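Local coordinates for capsid protein (Infectious hypodermal and hematopoietic necrosis virus, PDB 3N7X), which forms the icosahedral 60-subunit shell of a brevidensovirus, a parvovirus that infects shrimp, and binds calcium ions, at residues A[107-112]-A[296-301]; A[149-154]-A[262-267]; A[156-161]-A[195-200]; A[245-250]-A[307-312]. All blocks are in the same frame, centred on the assembly; numbering follows the deposited sequence.

Overall arrangement
Following the chain from its N terminus, the half of contact 1 at 107-112 comes first, where helix 97-109 runs into strand 111-131. Residues 149-154 then begin contact 2 and 156-161 begin contact 3, which closes at 195-200 inside the span of contact 2. Contact 4 opens at 245-250, before 262-267 closes contact 2 and 296-301 closes contact 1, and ends at 307-312, so it crosses both. Contacts 2 and 3 touch on one sheet of the jelly roll. Contacts 1 and 4 touch at the far end, beyond strand 281-296 of the other sheet; the centres of contacts 1 and 2 lie about 37 Å apart.

Contact 1 (A[107-112]-A[296-301]); sequences KTYGWK and RLPPQG
Pro298 sets its CB over one face of the Tyr109 ring, 3.6 Å from the ring centroid and 24° off the ring normal, which is CH-pi geometry. Pro298 CB lies 3.3 Å from Tyr109 CE2, shifted toward the rim. On the opposite face the methyl CG2 of Thr108 sits over the ring centre, so helix and loop clamp the ring. Pro299 comes in obliquely from the same side as Pro298, toward the CE1 rim, its CD 3.5 Å from CE1 of Tyr109; both prolines cross the tyrosine at about a right angle. The segments join the start of strand 111-131 to the end of strand 281-296, neighbours in what corresponds to the BIDG sheet of the viral jelly roll. Arg296 N donates to Gly110 O at 3.0 Å, almost straight at 176°. Gly110 leaves the helix with positive phi; a CB at these backbone angles would collide with O of Tyr109. Arg296 lays its CB 3.3 Å from O of Tyr109, then bends at chi2 (69°), turning CD off the contact; its NH2 forms a salt bridge with the terminal carboxylate of Asn329 of a neighbouring subunit. Tyr109 OH is hydrogen-bonded to Gln97 of another neighbouring subunit.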
loop_
_atom_site.group_PDB
_atom_site.type_symbol
_atom_site.label_atom_id
_atom_site.label_comp_id
_atom_site.label_asym_id
_atom_site.label_seq_id
_atom_site.Cartn_x
_atom_site.Cartn_y
_atom_site.Cartn_z
ATOM N N LYS A 107 24.488 63.395 73.387
ATOM C CA LYS A 107 24.693 63.310 74.815
ATOM C C LYS A 107 23.507 62.740 75.565
ATOM O O LYS A 107 23.656 61.850 76.399
ATOM C CB LYS A 107 25.012 64.699 75.372
ATOM C CG LYS A 107 25.150 64.738 76.890
ATOM C CD LYS A 107 25.218 66.166 77.417
ATOM C CE LYS A 107 23.944 66.939 77.086
ATOM N NZ LYS A 107 23.952 68.341 77.620
ATOM N N THR A 108 22.324 63.247 75.257
ATOM C CA THR A 108 21.128 62.822 75.957
ATOM C C THR A 108 20.399 61.588 75.451
ATOM O O THR A 108 19.946 60.770 76.246
ATOM C CB THR A 108 20.114 63.970 76.007
ATOM O OG1 THR A 108 20.728 65.115 76.611
ATOM C CG2 THR A 108 18.890 63.563 76.811
ATOM N N TYR A 109 20.283 61.440 74.140
ATOM C CA TYR A 109 19.532 60.316 73.614
ATOM C C TYR A 109 20.301 59.131 73.057
ATOM O O TYR A 109 19.709 58.090 72.790
ATOM C CB TYR A 109 18.521 60.846 72.602
ATOM C CG TYR A 109 17.563 61.818 73.260
ATOM C CD1 TYR A 109 16.557 61.358 74.112
ATOM C CD2 TYR A 109 17.713 63.199 73.104
ATOM C CE1 TYR A 109 15.729 62.244 74.797
ATOM C CE2 TYR A 109 16.887 64.097 73.793
ATOM C CZ TYR A 109 15.900 63.608 74.636
ATOM O OH TYR A 109 15.088 64.471 75.336
ATOM N N GLY A 110 21.608 59.272 72.880
ATOM C CA GLY A 110 22.382 58.142 72.396
ATOM C C GLY A 110 22.843 58.139 70.953
ATOM O O GLY A 110 22.252 58.788 70.083
ATOM N N TRP A 111 23.901 57.375 70.704
ATOM C CA TRP A 111 24.481 57.281 69.377
ATOM C C TRP A 111 25.215 55.958 69.157
ATOM O O TRP A 111 25.463 55.204 70.102
ATOM C CB TRP A 111 25.460 58.438 69.169
ATOM C CG TRP A 111 26.415 58.605 70.320
ATOM C CD1 TRP A 111 26.280 59.455 71.380
ATOM C CD2 TRP A 111 27.629 57.872 70.548
ATOM N NE1 TRP A 111 27.331 59.299 72.254
ATOM C CE2 TRP A 111 28.174 58.334 71.767
ATOM C CE3 TRP A 111 28.306 56.868 69.841
ATOM C CZ2 TRP A 111 29.372 57.829 72.297
ATOM C CZ3 TRP A 111 29.498 56.362 70.368
ATOM C CH2 TRP A 111 30.017 56.847 71.586
ATOM N N LYS A 112 25.556 55.697 67.896
ATOM C CA LYS A 112 26.285 54.498 67.486
ATOM C C LYS A 112 27.256 54.922 66.409
ATOM O O LYS A 112 27.003 55.888 65.685
ATOM C CB LYS A 112 25.380 53.466 66.810
ATOM C CG LYS A 112 24.340 52.811 67.645
ATOM C CD LYS A 112 23.547 51.850 66.778
ATOM C CE LYS A 112 22.479 51.160 67.595
ATOM N NZ LYS A 112 21.677 50.232 66.766
ATOM N N ARG A 296 20.227 58.963 67.931
ATOM C CA ARG A 296 18.868 58.687 68.328
ATOM C C ARG A 296 18.092 60.005 68.519
ATOM O O ARG A 296 18.631 60.983 69.042
ATOM C CB ARG A 296 18.961 57.871 69.613
ATOM C CG ARG A 296 17.703 57.294 70.116
ATOM C CD ARG A 296 17.148 56.183 69.261
ATOM N NE ARG A 296 15.858 55.878 69.854
ATOM C CZ ARG A 296 15.689 55.056 70.880
ATOM N NH1 ARG A 296 16.726 54.423 71.406
ATOM N NH2 ARG A 296 14.495 54.942 71.439
ATOM N N LEU A 297 16.837 60.044 68.074
ATOM C CA LEU A 297 16.018 61.253 68.218
ATOM C C LEU A 297 15.292 61.313 69.558
ATOM O O LEU A 297 15.025 60.283 70.184
ATOM C CB LEU A 297 14.966 61.322 67.110
ATOM C CG LEU A 297 15.404 61.704 65.698
ATOM C CD1 LEU A 297 14.243 61.517 64.731
ATOM C CD2 LEU A 297 15.872 63.145 65.690
ATOM N N PRO A 298 14.978 62.526 70.033
ATOM C CA PRO A 298 14.268 62.603 71.311
ATOM C C PRO A 298 12.838 62.120 71.081
ATOM O O PRO A 298 12.379 62.048 69.942
ATOM C CB PRO A 298 14.349 64.086 71.670
ATOM C CG PRO A 298 14.476 64.758 70.355
ATOM C CD PRO A 298 15.405 63.860 69.583
ATOM N N PRO A 299 12.117 61.774 72.155
ATOM C CA PRO A 299 10.740 61.297 71.999
ATOM C C PRO A 299 9.768 62.407 71.636
ATOM O O PRO A 299 10.108 63.589 71.705
ATOM C CB PRO A 299 10.436 60.704 73.366
ATOM C CG PRO A 299 11.159 61.658 74.279
ATOM C CD PRO A 299 12.494 61.846 73.580
ATOM N N GLN A 300 8.560 62.024 71.235
ATOM C CA GLN A 300 7.535 63.005 70.913
ATOM C C GLN A 300 7.189 63.634 72.261
ATOM O O GLN A 300 7.470 63.048 73.306
ATOM C CB GLN A 300 6.296 62.318 70.332
ATOM C CG GLN A 300 6.511 61.609 69.003
ATOM C CD GLN A 300 6.855 62.562 67.869
ATOM O OE1 GLN A 300 6.815 63.779 68.033
ATOM N NE2 GLN A 300 7.185 62.008 66.708
ATOM N N GLY A 301 6.592 64.819 72.255
ATOM C CA GLY A 301 6.238 65.440 73.518
ATOM C C GLY A 301 7.052 66.665 73.884
ATOM O O GLY A 301 7.905 67.124 73.116
#

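Contact 2 (A[149-154]-A[262-267]); sequences LEIFKD and QQIFMR
Glu150 and Arg267, like Phe152 and Phe265, are hydrogen-bonded antiparallel pairs, and their backbones carry the contact. Glu150 N donates to Arg267 O at 2.9 Å, and the return bond from Arg267 N to Glu150 O is longer, at 3.2 Å. Phe152 N reaches Phe265 O at 2.7 Å; Phe265 N answers to Phe152 O at 2.9 Å. Phe265 O also receives a weaker CA-H...O approach, 3.3 Å from CA of Ile151; Ile151 itself faces Met266 as a non-hydrogen-bonded pair. Beyond the strand ends a water links Asp154 N to Gln263 O. The N-to-C directions of the two short strands make 153°, antiparallel with a twist. In strand order 199-203, 149-153, 264-268, 70-74, this is the E-H pairing of a jelly-roll CHEF sheet.

Apolar packing fills the face that carries Ile151 and Met266, whose side chains lie side by side with CG1 of Ile151 3.9 Å from CG of Met266. Next to them, Lys153 passes its extended chain over the CG2 methyl of Ile264.

The ionic part lies on the face of Phe152 and Phe265. Arg267 NE donates to Glu150 OE1 at 2.9 Å with an angle of 172°, a salt bridge. The oxygen sits in the guanidinium plane, and the carboxylate and guanidinium planes are 27° apart. Glu150 OE2 and Arg267 NH2 both bond to the hydroxyl of Tyr55 of a neighbouring subunit, a residue seen to bind calcium. Pairing the two buried charges probably offsets the cost of burying them, and the pair also holds that hydroxyl across the subunit interface.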
loop_
_atom_site.group_PDB
_atom_site.type_symbol
_atom_site.label_atom_id
_atom_site.label_comp_id
_atom_site.label_asym_id
_atom_site.label_seq_id
_atom_site.Cartn_x
_atom_site.Cartn_y
_atom_site.Cartn_z
ATOM N N LEU A 149 57.768 54.045 53.836
ATOM C CA LEU A 149 57.279 54.058 55.205
ATOM C C LEU A 149 56.952 52.632 55.650
ATOM O O LEU A 149 56.498 51.820 54.843
ATOM C CB LEU A 149 56.014 54.915 55.276
ATOM C CG LEU A 149 55.321 55.126 56.625
ATOM C CD1 LEU A 149 56.175 56.022 57.511
ATOM C CD2 LEU A 149 53.955 55.762 56.400
ATOM N N GLU A 150 57.192 52.331 56.924
ATOM C CA GLU A 150 56.888 51.006 57.465
ATOM C C GLU A 150 55.649 51.121 58.351
ATOM O O GLU A 150 55.537 52.048 59.153
ATOM C CB GLU A 150 58.064 50.467 58.288
ATOM C CG GLU A 150 59.381 50.406 57.526
ATOM C CD GLU A 150 60.519 49.783 58.333
ATOM O OE1 GLU A 150 60.564 49.976 59.569
ATOM O OE2 GLU A 150 61.383 49.115 57.721
ATOM N N ILE A 151 54.716 50.185 58.192
ATOM C CA ILE A 151 53.481 50.179 58.969
ATOM C C ILE A 151 53.355 48.849 59.706
ATOM O O ILE A 151 53.439 47.781 59.093
ATOM C CB ILE A 151 52.265 50.394 58.045
ATOM C CG1 ILE A 151 52.428 51.724 57.306
ATOM C CG2 ILE A 151 50.974 50.382 58.851
ATOM C CD1 ILE A 151 51.404 51.960 56.229
ATOM N N PHE A 152 53.146 48.924 61.018
ATOM C CA PHE A 152 53.049 47.736 61.863
ATOM C C PHE A 152 51.737 47.616 62.644
ATOM O O PHE A 152 51.035 48.601 62.871
ATOM C CB PHE A 152 54.184 47.740 62.891
ATOM C CG PHE A 152 55.562 47.854 62.299
ATOM C CD1 PHE A 152 56.233 46.726 61.834
ATOM C CD2 PHE A 152 56.203 49.087 62.234
ATOM C CE1 PHE A 152 57.528 46.823 61.314
ATOM C CE2 PHE A 152 57.496 49.197 61.718
ATOM C CZ PHE A 152 58.160 48.063 61.258
ATOM N N LYS A 153 51.439 46.386 63.057
ATOM C CA LYS A 153 50.273 46.054 63.875
ATOM C C LYS A 153 50.772 44.947 64.799
ATOM O O LYS A 153 51.491 44.042 64.362
ATOM C CB LYS A 153 49.111 45.516 63.037
ATOM C CG LYS A 153 48.394 46.536 62.161
ATOM C CD LYS A 153 47.272 45.849 61.379
ATOM C CE LYS A 153 46.570 46.788 60.408
ATOM N NZ LYS A 153 45.413 46.130 59.730
ATOM N N ASP A 154 50.408 45.025 66.074
ATOM C CA ASP A 154 50.834 44.026 67.044
ATOM C C ASP A 154 49.857 42.857 67.034
ATOM O O ASP A 154 48.997 42.744 67.904
ATOM C CB ASP A 154 50.912 44.663 68.436
ATOM C CG ASP A 154 51.221 43.656 69.532
ATOM O OD1 ASP A 154 51.824 42.598 69.233
ATOM O OD2 ASP A 154 50.869 43.933 70.703
ATOM N N GLN A 262 43.209 46.104 65.532
ATOM C CA GLN A 262 44.518 46.698 65.789
ATOM C C GLN A 262 44.698 48.089 65.196
ATOM O O GLN A 262 44.291 48.342 64.058
ATOM C CB GLN A 262 45.610 45.789 65.218
ATOM C CG GLN A 262 45.584 44.386 65.771
ATOM C CD GLN A 262 45.897 44.360 67.243
ATOM O OE1 GLN A 262 45.399 43.509 67.975
ATOM N NE2 GLN A 262 46.732 45.291 67.687
ATOM N N GLN A 263 45.302 48.991 65.968
ATOM C CA GLN A 263 45.583 50.331 65.466
ATOM C C GLN A 263 46.946 50.182 64.802
ATOM O O GLN A 263 47.617 49.166 64.987
ATOM C CB GLN A 263 45.639 51.376 66.596
ATOM C CG GLN A 263 46.621 51.088 67.725
ATOM C CD GLN A 263 45.980 50.353 68.895
ATOM O OE1 GLN A 263 45.584 49.193 68.778
ATOM N NE2 GLN A 263 45.874 51.033 70.030
ATOM N N ILE A 264 47.368 51.172 64.028
ATOM C CA ILE A 264 48.648 51.046 63.349
ATOM C C ILE A 264 49.780 51.870 63.943
ATOM O O ILE A 264 49.555 52.871 64.618
ATOM C CB ILE A 264 48.506 51.391 61.857
ATOM C CG1 ILE A 264 47.994 52.819 61.698
ATOM C CG2 ILE A 264 47.542 50.422 61.195
ATOM C CD1 ILE A 264 47.837 53.233 60.258
ATOM N N PHE A 265 51.001 51.416 63.681
ATOM C CA PHE A 265 52.215 52.069 64.146
ATOM C C PHE A 265 53.100 52.255 62.922
ATOM O O PHE A 265 53.123 51.397 62.041
ATOM C CB PHE A 265 52.899 51.191 65.189
ATOM C CG PHE A 265 52.092 51.019 66.442
ATOM C CD1 PHE A 265 52.087 52.005 67.422
ATOM C CD2 PHE A 265 51.300 49.889 66.625
ATOM C CE1 PHE A 265 51.302 51.871 68.570
ATOM C CE2 PHE A 265 50.513 49.745 67.765
ATOM C CZ PHE A 265 50.515 50.740 68.740
ATOM N N MET A 266 53.824 53.370 62.857
ATOM C CA MET A 266 54.656 53.638 61.687
ATOM C C MET A 266 55.982 54.304 61.984
ATOM O O MET A 266 56.235 54.755 63.097
ATOM C CB MET A 266 53.909 54.545 60.711
ATOM C CG MET A 266 52.522 54.085 60.356
ATOM S SD MET A 266 51.409 55.498 60.259
ATOM C CE MET A 266 51.298 55.905 62.005
ATOM N N ARG A 267 56.808 54.367 60.944
ATOM C CA ARG A 267 58.114 55.011 60.979
ATOM C C ARG A 267 58.695 54.910 59.582
ATOM O O ARG A 267 58.536 53.890 58.910
ATOM C CB ARG A 267 59.062 54.330 61.973
ATOM C CG ARG A 267 59.714 53.054 61.467
ATOM C CD ARG A 267 60.775 52.565 62.439
ATOM N NE ARG A 267 61.410 51.335 61.976
ATOM C CZ ARG A 267 62.385 50.704 62.622
ATOM N NH1 ARG A 267 62.845 51.183 63.770
ATOM N NH2 ARG A 267 62.901 49.591 62.118
HETATM O O HOH W 1 43.024 46.230 62.042
HETATM O O HOH W 2 48.552 47.087 66.656
#

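Contact 3 (A[156-161]-A[195-200]); sequences TGLHNQ and QQFGFM
Leu158 leans on Gln196 and Phe197, its two methyls dividing the contact between them. CB lies 3.7 Å above the plane of the His159 ring, offset toward its rim. CG stands anti to the carbonyl carbon (chi1 -61°), and the chain then forks toward the other segment. The CD1 branch comes within 3.5 Å of the backbone O of Gln196 and lies 4.3 Å above the plane of the Phe197 ring, over its centre. The CD2 branch ends 3.7 Å from NE2 of Gln196, whose chain crosses that of the leucine at about a right angle. His159 brings its ring edge up beside the same phenylalanine, with NE2 of His159 4.2 Å from CZ of Phe197. At the other end, CG2 of Thr156 packs 3.9 Å from CA of Gly198. Two waters fill in the polar links: one accepts from Thr156 OG1 at 2.8 Å and donates to Gln196 O, and the other accepts from Thr156 N and Gly198 N. Asp154 holds the loop's backbone through the N atoms of Leu158 and His159. This water-bridged seam, where the loop after strand 149-153 meets the end of helix 192-196, belongs to the E-to-F connection of the viral jelly roll.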
loop_
_atom_site.group_PDB
_atom_site.type_symbol
_atom_site.label_atom_id
_atom_site.label_comp_id
_atom_site.label_asym_id
_atom_site.label_seq_id
_atom_site.Cartn_x
_atom_site.Cartn_y
_atom_site.Cartn_z
ATOM N N THR A 156 50.750 39.546 67.172
ATOM C CA THR A 156 51.189 38.410 67.972
ATOM C C THR A 156 51.047 38.608 69.477
ATOM O O THR A 156 51.450 37.748 70.259
ATOM C CB THR A 156 52.646 38.028 67.651
ATOM O OG1 THR A 156 53.504 39.148 67.889
ATOM C CG2 THR A 156 52.767 37.602 66.198
ATOM N N GLY A 157 50.481 39.742 69.882
ATOM C CA GLY A 157 50.264 40.004 71.296
ATOM C C GLY A 157 51.460 40.413 72.132
ATOM O O GLY A 157 51.639 39.924 73.249
ATOM N N LEU A 158 52.269 41.324 71.608
ATOM C CA LEU A 158 53.445 41.791 72.324
ATOM C C LEU A 158 53.106 42.724 73.484
ATOM O O LEU A 158 53.585 42.532 74.601
ATOM C CB LEU A 158 54.379 42.536 71.367
ATOM C CG LEU A 158 54.955 41.781 70.165
ATOM C CD1 LEU A 158 55.633 42.763 69.212
ATOM C CD2 LEU A 158 55.941 40.733 70.646
ATOM N N HIS A 159 52.267 43.722 73.216
ATOM C CA HIS A 159 51.931 44.729 74.215
ATOM C C HIS A 159 50.465 44.881 74.598
ATOM O O HIS A 159 49.565 44.581 73.814
ATOM C CB HIS A 159 52.422 46.089 73.727
ATOM C CG HIS A 159 53.797 46.062 73.136
ATOM N ND1 HIS A 159 54.934 45.882 73.896
ATOM C CD2 HIS A 159 54.216 46.196 71.854
ATOM C CE1 HIS A 159 55.995 45.909 73.108
ATOM N NE2 HIS A 159 55.586 46.098 71.865
ATOM N N ASN A 160 50.244 45.395 75.805
ATOM C CA ASN A 160 48.904 45.642 76.327
ATOM C C ASN A 160 48.687 47.147 76.465
ATOM O O ASN A 160 47.685 47.692 75.999
ATOM C CB ASN A 160 48.738 44.982 77.696
ATOM C CG ASN A 160 48.795 43.470 77.625
ATOM O OD1 ASN A 160 49.303 42.812 78.536
ATOM N ND2 ASN A 160 48.261 42.906 76.545
ATOM N N GLN A 161 49.642 47.818 77.104
ATOM C CA GLN A 161 49.541 49.254 77.326
ATOM C C GLN A 161 50.867 49.983 77.117
ATOM O O GLN A 161 51.913 49.555 77.606
ATOM C CB GLN A 161 49.039 49.516 78.745
ATOM C CG GLN A 161 48.788 50.983 79.054
ATOM C CD GLN A 161 48.471 51.228 80.524
ATOM O OE1 GLN A 161 47.678 50.500 81.134
ATOM N NE2 GLN A 161 49.081 52.264 81.098
ATOM N N GLN A 195 61.685 42.714 63.726
ATOM C CA GLN A 195 61.915 41.377 64.242
ATOM C C GLN A 195 60.733 40.947 65.106
ATOM O O GLN A 195 60.448 39.758 65.226
ATOM C CB GLN A 195 63.194 41.329 65.096
ATOM C CG GLN A 195 63.299 40.070 65.978
ATOM C CD GLN A 195 64.575 40.002 66.820
ATOM O OE1 GLN A 195 65.674 39.809 66.296
ATOM N NE2 GLN A 195 64.428 40.156 68.134
ATOM N N GLN A 196 60.028 41.923 65.674
ATOM C CA GLN A 196 58.935 41.640 66.600
ATOM C C GLN A 196 57.471 41.737 66.165
ATOM O O GLN A 196 56.683 40.833 66.447
ATOM C CB GLN A 196 59.135 42.498 67.851
ATOM C CG GLN A 196 60.466 42.254 68.544
ATOM C CD GLN A 196 60.550 40.872 69.170
ATOM O OE1 GLN A 196 61.519 40.137 68.964
ATOM N NE2 GLN A 196 59.534 40.516 69.948
ATOM N N PHE A 197 57.090 42.826 65.509
ATOM C CA PHE A 197 55.699 42.989 65.097
ATOM C C PHE A 197 55.219 41.959 64.072
ATOM O O PHE A 197 55.845 41.755 63.029
ATOM C CB PHE A 197 55.489 44.415 64.595
ATOM C CG PHE A 197 55.450 45.431 65.701
ATOM C CD1 PHE A 197 54.235 45.857 66.231
ATOM C CD2 PHE A 197 56.629 45.911 66.262
ATOM C CE1 PHE A 197 54.193 46.746 67.309
ATOM C CE2 PHE A 197 56.600 46.801 67.340
ATOM C CZ PHE A 197 55.380 47.218 67.866
ATOM N N GLY A 198 54.100 41.312 64.387
ATOM C CA GLY A 198 53.548 40.285 63.519
ATOM C C GLY A 198 53.096 40.737 62.144
ATOM O O GLY A 198 53.264 40.014 61.163
ATOM N N PHE A 199 52.509 41.926 62.073
ATOM C CA PHE A 199 52.034 42.469 60.811
ATOM C C PHE A 199 52.926 43.606 60.344
ATOM O O PHE A 199 53.309 44.474 61.125
ATOM C CB PHE A 199 50.615 43.002 60.965
ATOM C CG PHE A 199 50.117 43.756 59.764
ATOM C CD1 PHE A 199 49.371 43.115 58.780
ATOM C CD2 PHE A 199 50.392 45.112 59.617
ATOM C CE1 PHE A 199 48.899 43.819 57.661
ATOM C CE2 PHE A 199 49.930 45.823 58.506
ATOM C CZ PHE A 199 49.181 45.177 57.527
ATOM N N MET A 200 53.236 43.615 59.058
ATOM C CA MET A 200 54.069 44.666 58.517
ATOM C C MET A 200 53.832 44.856 57.032
ATOM O O MET A 200 53.687 43.888 56.289
ATOM C CB MET A 200 55.549 44.350 58.743
ATOM C CG MET A 200 56.470 45.319 58.018
ATOM S SD MET A 200 58.215 44.858 58.005
ATOM C CE MET A 200 58.970 46.399 57.466
HETATM O O HOH W 3 56.075 38.285 67.368
HETATM O O HOH W 4 52.910 41.466 66.977
#

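Contact 4 (A[245-250]-A[307-312]); sequences PSLGNL and GMLQYL
Pro245 and Gly248 bracket a type I turn that presses backbone to backbone against the helical turn 307-310. The tight side is built of carbonyl oxygens. Leu312 O lies 3.1 Å from CA of Pro245, and Leu309 O is 3.4 Å from CB of Pro245. CA of Gly248 directs its hydrogen at Gln310 O almost in line, at 3.2 Å and 171°, possible because glycine has no CB. Leu247 N adds the one direct hydrogen bond between the segments, 3.0 Å to Leu309 O, with the donor 41° out of the carbonyl plane. Two waters bridge the segments here: one accepts from Ser246 N at 2.9 Å and donates to Leu309 O and Leu312 O, while a second donates to Asn249 O and Gln310 O.

Outward the packing thins. Leu247 and Ser246 are exposed, and CD1 of Leu247 comes no nearer than 4.1 Å to CB of Leu309. Gln310 carries its amide to a neighbouring subunit, bonding to its Ile325, Gln239 and His327.

Carbonyls of Leu309, Gln310 and Leu312, on and just after the helical turn, are met by one N-H, CA-H groups (that of Gly248 nearly straight, that of Pro245 bent) and waters, so backbone chemistry outweighs side-chain packing.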
loop_
_atom_site.group_PDB
_atom_site.type_symbol
_atom_site.label_atom_id
_atom_site.label_comp_id
_atom_site.label_asym_id
_atom_site.label_seq_id
_atom_site.Cartn_x
_atom_site.Cartn_y
_atom_site.Cartn_z
ATOM N N PRO A 245 24.636 50.736 81.517
ATOM C CA PRO A 245 23.812 51.940 81.667
ATOM C C PRO A 245 23.657 52.247 83.164
ATOM O O PRO A 245 23.870 51.364 84.002
ATOM C CB PRO A 245 22.482 51.528 81.031
ATOM C CG PRO A 245 22.891 50.494 80.009
ATOM C CD PRO A 245 23.916 49.692 80.763
ATOM N N SER A 246 23.291 53.485 83.493
ATOM C CA SER A 246 23.093 53.902 84.886
ATOM C C SER A 246 22.073 53.003 85.563
ATOM O O SER A 246 22.318 52.489 86.649
ATOM C CB SER A 246 22.556 55.332 84.966
ATOM O OG SER A 246 23.345 56.233 84.224
ATOM N N LEU A 247 20.923 52.831 84.916
ATOM C CA LEU A 247 19.850 52.012 85.463
ATOM C C LEU A 247 19.532 50.791 84.621
ATOM O O LEU A 247 18.368 50.417 84.500
ATOM C CB LEU A 247 18.573 52.835 85.585
ATOM C CG LEU A 247 18.642 54.173 86.306
ATOM C CD1 LEU A 247 17.247 54.784 86.311
ATOM C CD2 LEU A 247 19.158 53.982 87.727
ATOM N N GLY A 248 20.540 50.160 84.040
ATOM C CA GLY A 248 20.237 49.011 83.215
ATOM C C GLY A 248 21.312 47.962 83.107
ATOM O O GLY A 248 22.481 48.200 83.410
ATOM N N ASN A 249 20.893 46.788 82.652
ATOM C CA ASN A 249 21.778 45.654 82.483
ATOM C C ASN A 249 22.801 45.900 81.385
ATOM O O ASN A 249 22.523 46.574 80.392
ATOM C CB ASN A 249 20.959 44.420 82.120
ATOM C CG ASN A 249 19.853 44.148 83.110
ATOM O OD1 ASN A 249 18.764 43.713 82.735
ATOM N ND2 ASN A 249 20.129 44.391 84.386
ATOM N N LEU A 250 23.988 45.340 81.570
ATOM C CA LEU A 250 25.044 45.455 80.584
ATOM C C LEU A 250 24.724 44.487 79.444
ATOM O O LEU A 250 24.305 43.356 79.680
ATOM C CB LEU A 250 26.385 45.077 81.208
ATOM C CG LEU A 250 27.551 44.900 80.235
ATOM C CD1 LEU A 250 27.914 46.246 79.609
ATOM C CD2 LEU A 250 28.740 44.308 80.979
ATOM N N GLY A 307 13.777 57.269 80.287
ATOM C CA GLY A 307 13.908 55.871 79.942
ATOM C C GLY A 307 15.250 55.450 79.382
ATOM O O GLY A 307 15.708 54.340 79.654
ATOM N N MET A 308 15.890 56.323 78.613
ATOM C CA MET A 308 17.172 55.972 78.017
ATOM C C MET A 308 18.221 55.578 79.056
ATOM O O MET A 308 19.204 54.913 78.730
ATOM C CB MET A 308 17.694 57.115 77.131
ATOM C CG MET A 308 18.267 58.317 77.865
ATOM S SD MET A 308 17.037 59.348 78.688
ATOM C CE MET A 308 16.306 60.170 77.293
ATOM N N LEU A 309 18.014 55.972 80.307
ATOM C CA LEU A 309 18.963 55.629 81.359
ATOM C C LEU A 309 19.074 54.121 81.555
ATOM O O LEU A 309 20.057 53.629 82.114
ATOM C CB LEU A 309 18.553 56.273 82.685
ATOM C CG LEU A 309 18.650 57.798 82.763
ATOM C CD1 LEU A 309 18.206 58.268 84.137
ATOM C CD2 LEU A 309 20.078 58.240 82.485
ATOM N N GLN A 310 18.064 53.390 81.095
ATOM C CA GLN A 310 18.043 51.940 81.238
ATOM C C GLN A 310 18.827 51.195 80.170
ATOM O O GLN A 310 19.199 50.038 80.372
ATOM C CB GLN A 310 16.604 51.421 81.220
ATOM C CG GLN A 310 15.782 51.750 82.442
ATOM C CD GLN A 310 14.419 51.097 82.391
ATOM O OE1 GLN A 310 14.311 49.878 82.268
ATOM N NE2 GLN A 310 13.370 51.901 82.483
ATOM N N TYR A 311 19.080 51.837 79.033
ATOM C CA TYR A 311 19.802 51.150 77.969
ATOM C C TYR A 311 20.996 51.880 77.362
ATOM O O TYR A 311 21.755 51.283 76.603
ATOM C CB TYR A 311 18.823 50.735 76.859
ATOM C CG TYR A 311 18.084 51.888 76.227
ATOM C CD1 TYR A 311 18.693 52.689 75.261
ATOM C CD2 TYR A 311 16.779 52.198 76.614
ATOM C CE1 TYR A 311 18.022 53.772 74.693
ATOM C CE2 TYR A 311 16.098 53.280 76.056
ATOM C CZ TYR A 311 16.725 54.063 75.095
ATOM O OH TYR A 311 16.056 55.133 74.538
ATOM N N LEU A 312 21.172 53.158 77.672
ATOM C CA LEU A 312 22.326 53.870 77.128
ATOM C C LEU A 312 23.594 53.418 77.837
ATOM O O LEU A 312 23.751 53.613 79.041
ATOM C CB LEU A 312 22.187 55.385 77.289
ATOM C CG LEU A 312 21.261 56.114 76.316
ATOM C CD1 LEU A 312 21.486 57.616 76.457
ATOM C CD2 LEU A 312 21.551 55.679 74.886
HETATM O O HOH W 5 22.589 54.991 81.174
HETATM O O HOH W 6 20.333 47.806 79.290
#